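Local coordinates for CG14216 (Drosophila melanogaster, PDB 3P9Y), which dephosphorylates the C-terminal domain of RNA polymerase II as the phosphatase Ssu72 and probably acts in RNA processing and termination, at residues F79-N83 with G84-M88; T114-E117 with R118-D121. The protein carries 2 engineered substitutions. All blocks are in the same frame, centred on the assembly; numbering follows the deposited sequence.

Contact 1 of 2, residues F79-N83 with G84-M88; sequences FYTQN and GLLHM
Tyr80 and Leu85 bring their CA atoms to 5.4 Å as the chain leaves helix 65-82 and turns through Gly84 into helix 85-95. Tyr80 O accepts Leu86 N at 3.0 Å, whereas Gly84 N reaches Thr81 O at 3.2 Å from well above the carbonyl plane. Gly84 has a positive phi of 98°, at which a CB would run into Asn83 O, so glycine suits this place. Asn83 folds its amide back over the turn, with CG between its backbone N and its carbonyl carbon (chi1 72°), and OD1 receives Leu85 N at 3.1 Å in a nearly straight bond (169°). The apolar side is closed by Leu85 CD1, which meets the edge of the Tyr80 ring at CD1, 3.6 Å away, while Phe79 points its CD2 edge at the face of that ring, over its centre, and Asn57 binds the Tyr80 hydroxyl. Leu86 CG rests against Tyr80 CB at 3.9 Å. A water donates to Thr81 O (2.8 Å) and accepts from His87 N. Leu85 and Met88 pack on the bound peptide. This is a tight glycine turn between consecutive helices with an Asx turn at Asn83; Gly84, first to leave helical geometry, is N-cap of helix 85-95.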
ATOM      1  N   PHE A  79     -13.070 -23.131   3.472  1.00 45.08           N
ATOM      2  CA  PHE A  79     -11.618 -23.066   3.361  1.00 43.94           C
ATOM      3  C   PHE A  79     -11.147 -21.618   3.313  1.00 42.50           C
ATOM      4  O   PHE A  79     -10.179 -21.244   3.972  1.00 41.23           O
ATOM      5  CB  PHE A  79     -11.141 -23.802   2.108  1.00 44.76           C
ATOM      6  CG  PHE A  79      -9.653 -23.740   1.897  1.00 45.95           C
ATOM      7  CD1 PHE A  79      -8.803 -24.576   2.604  1.00 46.59           C
ATOM      8  CD2 PHE A  79      -9.103 -22.851   0.987  1.00 44.31           C
ATOM      9  CE1 PHE A  79      -7.435 -24.526   2.411  1.00 45.16           C
ATOM     10  CE2 PHE A  79      -7.734 -22.795   0.790  1.00 44.15           C
ATOM     11  CZ  PHE A  79      -6.900 -23.635   1.504  1.00 44.81           C
ATOM     12  N   TYR A  80     -11.841 -20.800   2.534  1.00 41.44           N
ATOM     13  CA  TYR A  80     -11.440 -19.413   2.366  1.00 40.34           C
ATOM     14  C   TYR A  80     -11.925 -18.536   3.516  1.00 39.46           C
ATOM     15  O   TYR A  80     -11.604 -17.351   3.576  1.00 37.44           O
ATOM     16  CB  TYR A  80     -11.914 -18.884   1.014  1.00 37.10           C
ATOM     17  CG  TYR A  80     -11.164 -19.527  -0.129  1.00 38.13           C
ATOM     18  CD1 TYR A  80      -9.815 -19.263  -0.328  1.00 37.44           C
ATOM     19  CD2 TYR A  80     -11.793 -20.415  -0.990  1.00 37.92           C
ATOM     20  CE1 TYR A  80      -9.114 -19.853  -1.359  1.00 37.22           C
ATOM     21  CE2 TYR A  80     -11.100 -21.010  -2.029  1.00 38.77           C
ATOM     22  CZ  TYR A  80      -9.761 -20.725  -2.207  1.00 37.92           C
ATOM     23  OH  TYR A  80      -9.063 -21.311  -3.236  1.00 38.21           O
ATOM     24  N   THR A  81     -12.686 -19.123   4.432  1.00 39.87           N
ATOM     25  CA  THR A  81     -13.053 -18.429   5.657  1.00 41.29           C
ATOM     26  C   THR A  81     -11.966 -18.647   6.698  1.00 42.66           C
ATOM     27  O   THR A  81     -11.517 -17.706   7.352  1.00 42.40           O
ATOM     28  CB  THR A  81     -14.400 -18.926   6.219  1.00 43.34           C
ATOM     29  OG1 THR A  81     -15.473 -18.406   5.426  1.00 41.45           O
ATOM     30  CG2 THR A  81     -14.584 -18.466   7.657  1.00 44.37           C
ATOM     31  N   GLN A  82     -11.533 -19.894   6.834  1.00 43.52           N
ATOM     32  CA  GLN A  82     -10.574 -20.263   7.868  1.00 47.10           C
ATOM     33  C   GLN A  82      -9.186 -19.691   7.601  1.00 43.96           C
ATOM     34  O   GLN A  82      -8.447 -19.386   8.538  1.00 44.92           O
ATOM     35  CB  GLN A  82     -10.496 -21.785   7.998  1.00 49.14           C
ATOM     36  CG  GLN A  82     -11.765 -22.415   8.538  1.00 55.66           C
ATOM     37  CD  GLN A  82     -12.092 -21.941   9.939  1.00 62.47           C
ATOM     38  OE1 GLN A  82     -11.207 -21.815  10.786  1.00 65.83           O
ATOM     39  NE2 GLN A  82     -13.369 -21.676  10.191  1.00 66.09           N
ATOM     40  N   ASN A  83      -8.831 -19.545   6.329  1.00 40.01           N
ATOM     41  CA  ASN A  83      -7.526 -19.000   5.980  1.00 39.86           C
ATOM     42  C   ASN A  83      -7.542 -17.470   5.896  1.00 38.79           C
ATOM     43  O   ASN A  83      -6.497 -16.844   5.724  1.00 38.80           O
ATOM     44  CB  ASN A  83      -7.013 -19.610   4.676  1.00 38.18           C
ATOM     45  CG  ASN A  83      -7.762 -19.110   3.462  1.00 37.97           C
ATOM     46  OD1 ASN A  83      -8.664 -18.280   3.572  1.00 37.18           O
ATOM     47  ND2 ASN A  83      -7.388 -19.611   2.291  1.00 38.23           N
ATOM     48  N   GLY A  84      -8.729 -16.878   6.003  1.00 36.94           N
ATOM     49  CA  GLY A  84      -8.857 -15.440   6.175  1.00 35.83           C
ATOM     50  C   GLY A  84      -9.138 -14.605   4.935  1.00 32.00           C
ATOM     51  O   GLY A  84      -9.319 -13.393   5.042  1.00 29.54           O
ATOM     52  N   LEU A  85      -9.187 -15.234   3.764  1.00 31.46           N
ATOM     53  CA  LEU A  85      -9.314 -14.489   2.512  1.00 29.94           C
ATOM     54  C   LEU A  85     -10.664 -13.791   2.355  1.00 28.64           C
ATOM     55  O   LEU A  85     -10.729 -12.690   1.822  1.00 26.42           O
ATOM     56  CB  LEU A  85      -9.060 -15.397   1.308  1.00 31.95           C
ATOM     57  CG  LEU A  85      -7.683 -16.064   1.237  1.00 33.52           C
ATOM     58  CD1 LEU A  85      -7.419 -16.581  -0.171  1.00 32.54           C
ATOM     59  CD2 LEU A  85      -6.583 -15.104   1.659  1.00 32.50           C
ATOM     60  N   LEU A  86     -11.742 -14.421   2.804  1.00 29.95           N
ATOM     61  CA  LEU A  86     -13.063 -13.816   2.665  1.00 29.27           C
ATOM     62  C   LEU A  86     -13.182 -12.557   3.524  1.00 28.29           C
ATOM     63  O   LEU A  86     -13.762 -11.563   3.096  1.00 26.80           O
ATOM     64  CB  LEU A  86     -14.168 -14.819   3.003  1.00 32.37           C
ATOM     65  CG  LEU A  86     -14.329 -15.966   1.995  1.00 33.79           C
ATOM     66  CD1 LEU A  86     -15.530 -16.831   2.338  1.00 36.00           C
ATOM     67  CD2 LEU A  86     -14.454 -15.429   0.574  1.00 32.53           C
ATOM     68  N   HIS A  87     -12.616 -12.588   4.726  1.00 29.10           N
ATOM     69  CA  HIS A  87     -12.631 -11.404   5.576  1.00 28.47           C
ATOM     70  C   HIS A  87     -11.774 -10.304   4.961  1.00 27.42           C
ATOM     71  O   HIS A  87     -12.163  -9.141   4.955  1.00 26.66           O
ATOM     72  CB  HIS A  87     -12.134 -11.712   6.987  1.00 30.23           C
ATOM     73  CG  HIS A  87     -11.942 -10.487   7.828  1.00 32.00           C
ATOM     74  ND1 HIS A  87     -12.982  -9.650   8.168  1.00 31.52           N
ATOM     75  CD2 HIS A  87     -10.830  -9.947   8.380  1.00 33.84           C
ATOM     76  CE1 HIS A  87     -12.522  -8.652   8.901  1.00 30.79           C
ATOM     77  NE2 HIS A  87     -11.219  -8.810   9.046  1.00 33.46           N
ATOM     78  N   MET A  88     -10.609 -10.676   4.442  1.00 26.29           N
ATOM     79  CA  MET A  88      -9.736  -9.713   3.783  1.00 25.94           C
ATOM     80  C   MET A  88     -10.470  -9.036   2.633  1.00 23.95           C
ATOM     81  O   MET A  88     -10.430  -7.818   2.494  1.00 22.10           O
ATOM     82  CB  MET A  88      -8.468 -10.397   3.262  1.00 24.84           C
ATOM     83  CG  MET A  88      -7.543  -9.474   2.478  1.00 22.83           C
ATOM     84  SD  MET A  88      -6.048 -10.313   1.901  1.00 22.82           S
ATOM     85  CE  MET A  88      -5.270 -10.714   3.464  1.00 25.75           C
TER
HETATM   86  O   HOH W   1     -12.042 -15.221   6.118  1.00 35.71           O

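Contact 2 of 2, residues T114-E117 with R118-D121. With IMD (imidazole), chain I.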
ATOM      1  N   THR A 114       6.063   1.972  -0.254  1.00 13.19           N
ATOM      2  CA  THR A 114       6.031   0.604  -0.762  1.00 14.42           C
ATOM      3  C   THR A 114       6.372  -0.349   0.373  1.00 13.99           C
ATOM      4  O   THR A 114       6.982   0.051   1.364  1.00 13.67           O
ATOM      5  CB  THR A 114       7.015   0.392  -1.939  1.00 15.15           C
ATOM      6  OG1 THR A 114       8.350   0.705  -1.520  1.00 14.28           O
ATOM      7  CG2 THR A 114       6.635   1.274  -3.117  1.00 15.13           C
ATOM      8  N   VAL A 115       5.976  -1.609   0.231  1.00 14.73           N
ATOM      9  CA  VAL A 115       6.049  -2.555   1.343  1.00 15.90           C
ATOM     10  C   VAL A 115       7.080  -3.665   1.125  1.00 17.35           C
ATOM     11  O   VAL A 115       7.180  -4.594   1.924  1.00 17.50           O
ATOM     12  CB  VAL A 115       4.661  -3.164   1.642  1.00 15.17           C
ATOM     13  CG1 VAL A 115       3.686  -2.066   2.019  1.00 15.35           C
ATOM     14  CG2 VAL A 115       4.141  -3.947   0.447  1.00 16.02           C
ATOM     15  N   GLU A 116       7.850  -3.562   0.050  1.00 16.58           N
ATOM     16  CA  GLU A 116       9.000  -4.439  -0.161  1.00 19.25           C
ATOM     17  C   GLU A 116       9.813  -3.934  -1.345  1.00 17.45           C
ATOM     18  O   GLU A 116       9.286  -3.248  -2.213  1.00 16.55           O
ATOM     19  CB  GLU A 116       8.576  -5.900  -0.374  1.00 19.97           C
ATOM     20  CG  GLU A 116       7.748  -6.164  -1.618  1.00 20.45           C
ATOM     21  CD  GLU A 116       7.545  -7.663  -1.858  1.00 25.39           C
ATOM     22  OE1 GLU A 116       6.395  -8.141  -1.785  1.00 24.85           O
ATOM     23  OE2 GLU A 116       8.545  -8.369  -2.099  1.00 29.83           O
ATOM     24  N   GLU A 117      11.098  -4.269  -1.376  1.00 18.78           N
ATOM     25  CA  GLU A 117      12.005  -3.643  -2.329  1.00 19.52           C
ATOM     26  C   GLU A 117      11.626  -3.936  -3.774  1.00 19.56           C
ATOM     27  O   GLU A 117      11.854  -3.110  -4.649  1.00 19.95           O
ATOM     28  CB  GLU A 117      13.458  -4.052  -2.077  1.00 22.08           C
ATOM     29  CG  GLU A 117      14.431  -3.275  -2.951  1.00 21.67           C
ATOM     30  CD  GLU A 117      15.869  -3.480  -2.557  1.00 25.13           C
ATOM     31  OE1 GLU A 117      16.107  -4.034  -1.469  1.00 24.80           O
ATOM     32  OE2 GLU A 117      16.766  -3.085  -3.333  1.00 29.40           O
ATOM     33  N   ARG A 118      11.051  -5.101  -4.034  1.00 19.93           N
ATOM     34  CA  ARG A 118      10.633  -5.422  -5.393  1.00 22.42           C
ATOM     35  C   ARG A 118       9.569  -4.442  -5.862  1.00 20.61           C
ATOM     36  O   ARG A 118       9.584  -4.002  -7.010  1.00 20.12           O
ATOM     37  CB  ARG A 118      10.122  -6.859  -5.487  1.00 27.58           C
ATOM     38  CG  ARG A 118      11.234  -7.873  -5.693  1.00 35.57           C
ATOM     39  CD  ARG A 118      10.727  -9.301  -5.597  1.00 43.78           C
ATOM     40  NE  ARG A 118      11.748 -10.272  -5.980  1.00 48.31           N
ATOM     41  CZ  ARG A 118      11.859 -10.812  -7.192  1.00 53.05           C
ATOM     42  NH1 ARG A 118      11.011 -10.484  -8.159  1.00 51.14           N
ATOM     43  NH2 ARG A 118      12.824 -11.690  -7.439  1.00 55.52           N
ATOM     44  N   VAL A 119       8.652  -4.089  -4.966  1.00 18.67           N
ATOM     45  CA  VAL A 119       7.601  -3.134  -5.299  1.00 18.13           C
ATOM     46  C   VAL A 119       8.194  -1.732  -5.407  1.00 17.84           C
ATOM     47  O   VAL A 119       7.874  -0.983  -6.319  1.00 17.47           O
ATOM     48  CB  VAL A 119       6.473  -3.159  -4.250  1.00 18.44           C
ATOM     49  CG1 VAL A 119       5.478  -2.019  -4.484  1.00 15.92           C
ATOM     50  CG2 VAL A 119       5.769  -4.512  -4.279  1.00 18.66           C
ATOM     51  N   TYR A 120       9.060  -1.397  -4.460  1.00 17.49           N
ATOM     52  CA  TYR A 120       9.813  -0.155  -4.488  1.00 18.29           C
ATOM     53  C   TYR A 120      10.450   0.067  -5.865  1.00 19.01           C
ATOM     54  O   TYR A 120      10.301   1.128  -6.455  1.00 17.84           O
ATOM     55  CB  TYR A 120      10.899  -0.213  -3.421  1.00 17.12           C
ATOM     56  CG  TYR A 120      11.797   1.000  -3.330  1.00 17.07           C
ATOM     57  CD1 TYR A 120      11.342   2.188  -2.776  1.00 16.60           C
ATOM     58  CD2 TYR A 120      13.120   0.937  -3.746  1.00 17.78           C
ATOM     59  CE1 TYR A 120      12.176   3.290  -2.667  1.00 16.77           C
ATOM     60  CE2 TYR A 120      13.956   2.028  -3.643  1.00 16.78           C
ATOM     61  CZ  TYR A 120      13.483   3.200  -3.104  1.00 16.27           C
ATOM     62  OH  TYR A 120      14.322   4.282  -3.000  1.00 16.43           O
ATOM     63  N   ASP A 121      11.148  -0.948  -6.365  1.00 19.11           N
ATOM     64  CA  ASP A 121      11.850  -0.850  -7.641  1.00 21.71           C
ATOM     65  C   ASP A 121      10.901  -0.642  -8.811  1.00 21.75           C
ATOM     66  O   ASP A 121      11.191   0.137  -9.710  1.00 22.63           O
ATOM     67  CB  ASP A 121      12.684  -2.105  -7.884  1.00 22.94           C
ATOM     68  CG  ASP A 121      13.925  -2.149  -7.026  1.00 22.95           C
ATOM     69  OD1 ASP A 121      14.346  -1.084  -6.533  1.00 23.21           O
ATOM     70  OD2 ASP A 121      14.477  -3.245  -6.838  1.00 23.00           O
TER
HETATM   71  N1  IMD I 196      15.364   0.980  -8.568  1.00 29.97           N
HETATM   72  C2  IMD I 196      14.449   1.169  -9.543  1.00 27.99           C
HETATM   73  N3  IMD I 196      14.895   2.142 -10.370  1.00 31.82           N
HETATM   74  C4  IMD I 196      16.094   2.566  -9.917  1.00 32.21           C
HETATM   75  C5  IMD I 196      16.393   1.831  -8.780  1.00 31.73           C
HETATM   76  O   HOH W   2      11.223  -7.637  -2.470  1.00 22.52           O
HETATM   77  O   HOH W   3      16.439  -0.807  -4.853  1.00 24.12           O
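Thr114 and Tyr120 cross at a slant, with Thr114 OG1 at the edge of the tyrosine ring, near its plane, and 3.3 Å from Tyr120 CB. CG anti to the backbone N (chi1 179°) carries the Tyr120 ring past and away from Thr114, to the hydroxyl's bond with Ser194 OG. Thr114 OG1 is hydrogen-bonded to Asn142 OD1. Val119 CG1 slides past Thr114 CG2 at 3.7 Å, while its CG2 meets Glu116 CG, the two chains at about a right angle. Put in place of Thr114, an alanine lacks OG1 and CG2 and would probably leave Asn142 OD1 without this partner and open a gap beside Val119 CG1. Glu116 OE1 makes a salt bridge with Arg22, and a water bridges OE2 to Arg118 N. Glu117 and Asp121 turn their carboxylates 76° apart, with OE2 and OD2 at 4.2 Å; a water donating to Glu117 OE2 and Asp121 OD1 probably eases the repulsion, and imidazole N1 donates to that OD1 at 3.1 Å. In the backbone Glu116 O accepts Tyr120 N at 2.9 Å. Glu116 sits at the N-cap of helix 117-128, at the strand-to-helix turn of a beta-alpha-beta unit in the low-molecular-weight protein tyrosine phosphatase-like fold.

Both contacts are local turns, each within its own continuous piece of chain, and they come in series, neither nested nor crossed. After strands 11-16 and 36-41 the chain makes the two-stranded sheet of 46-48 and 57-59 and then helix 65-82; contact 1 closes the bend that hands this helix on to helix 85-95, beside the bound peptide. The chain then returns to the main sheet as strand 111-114, and contact 2 closes the turn that leads from that central strand into helix 117-128, ahead of its parallel neighbour 137-142. Their centres lie about 26 Å apart and their nearest atoms about 12 Å. One joins two helices away from the sheet, the other strand to helix.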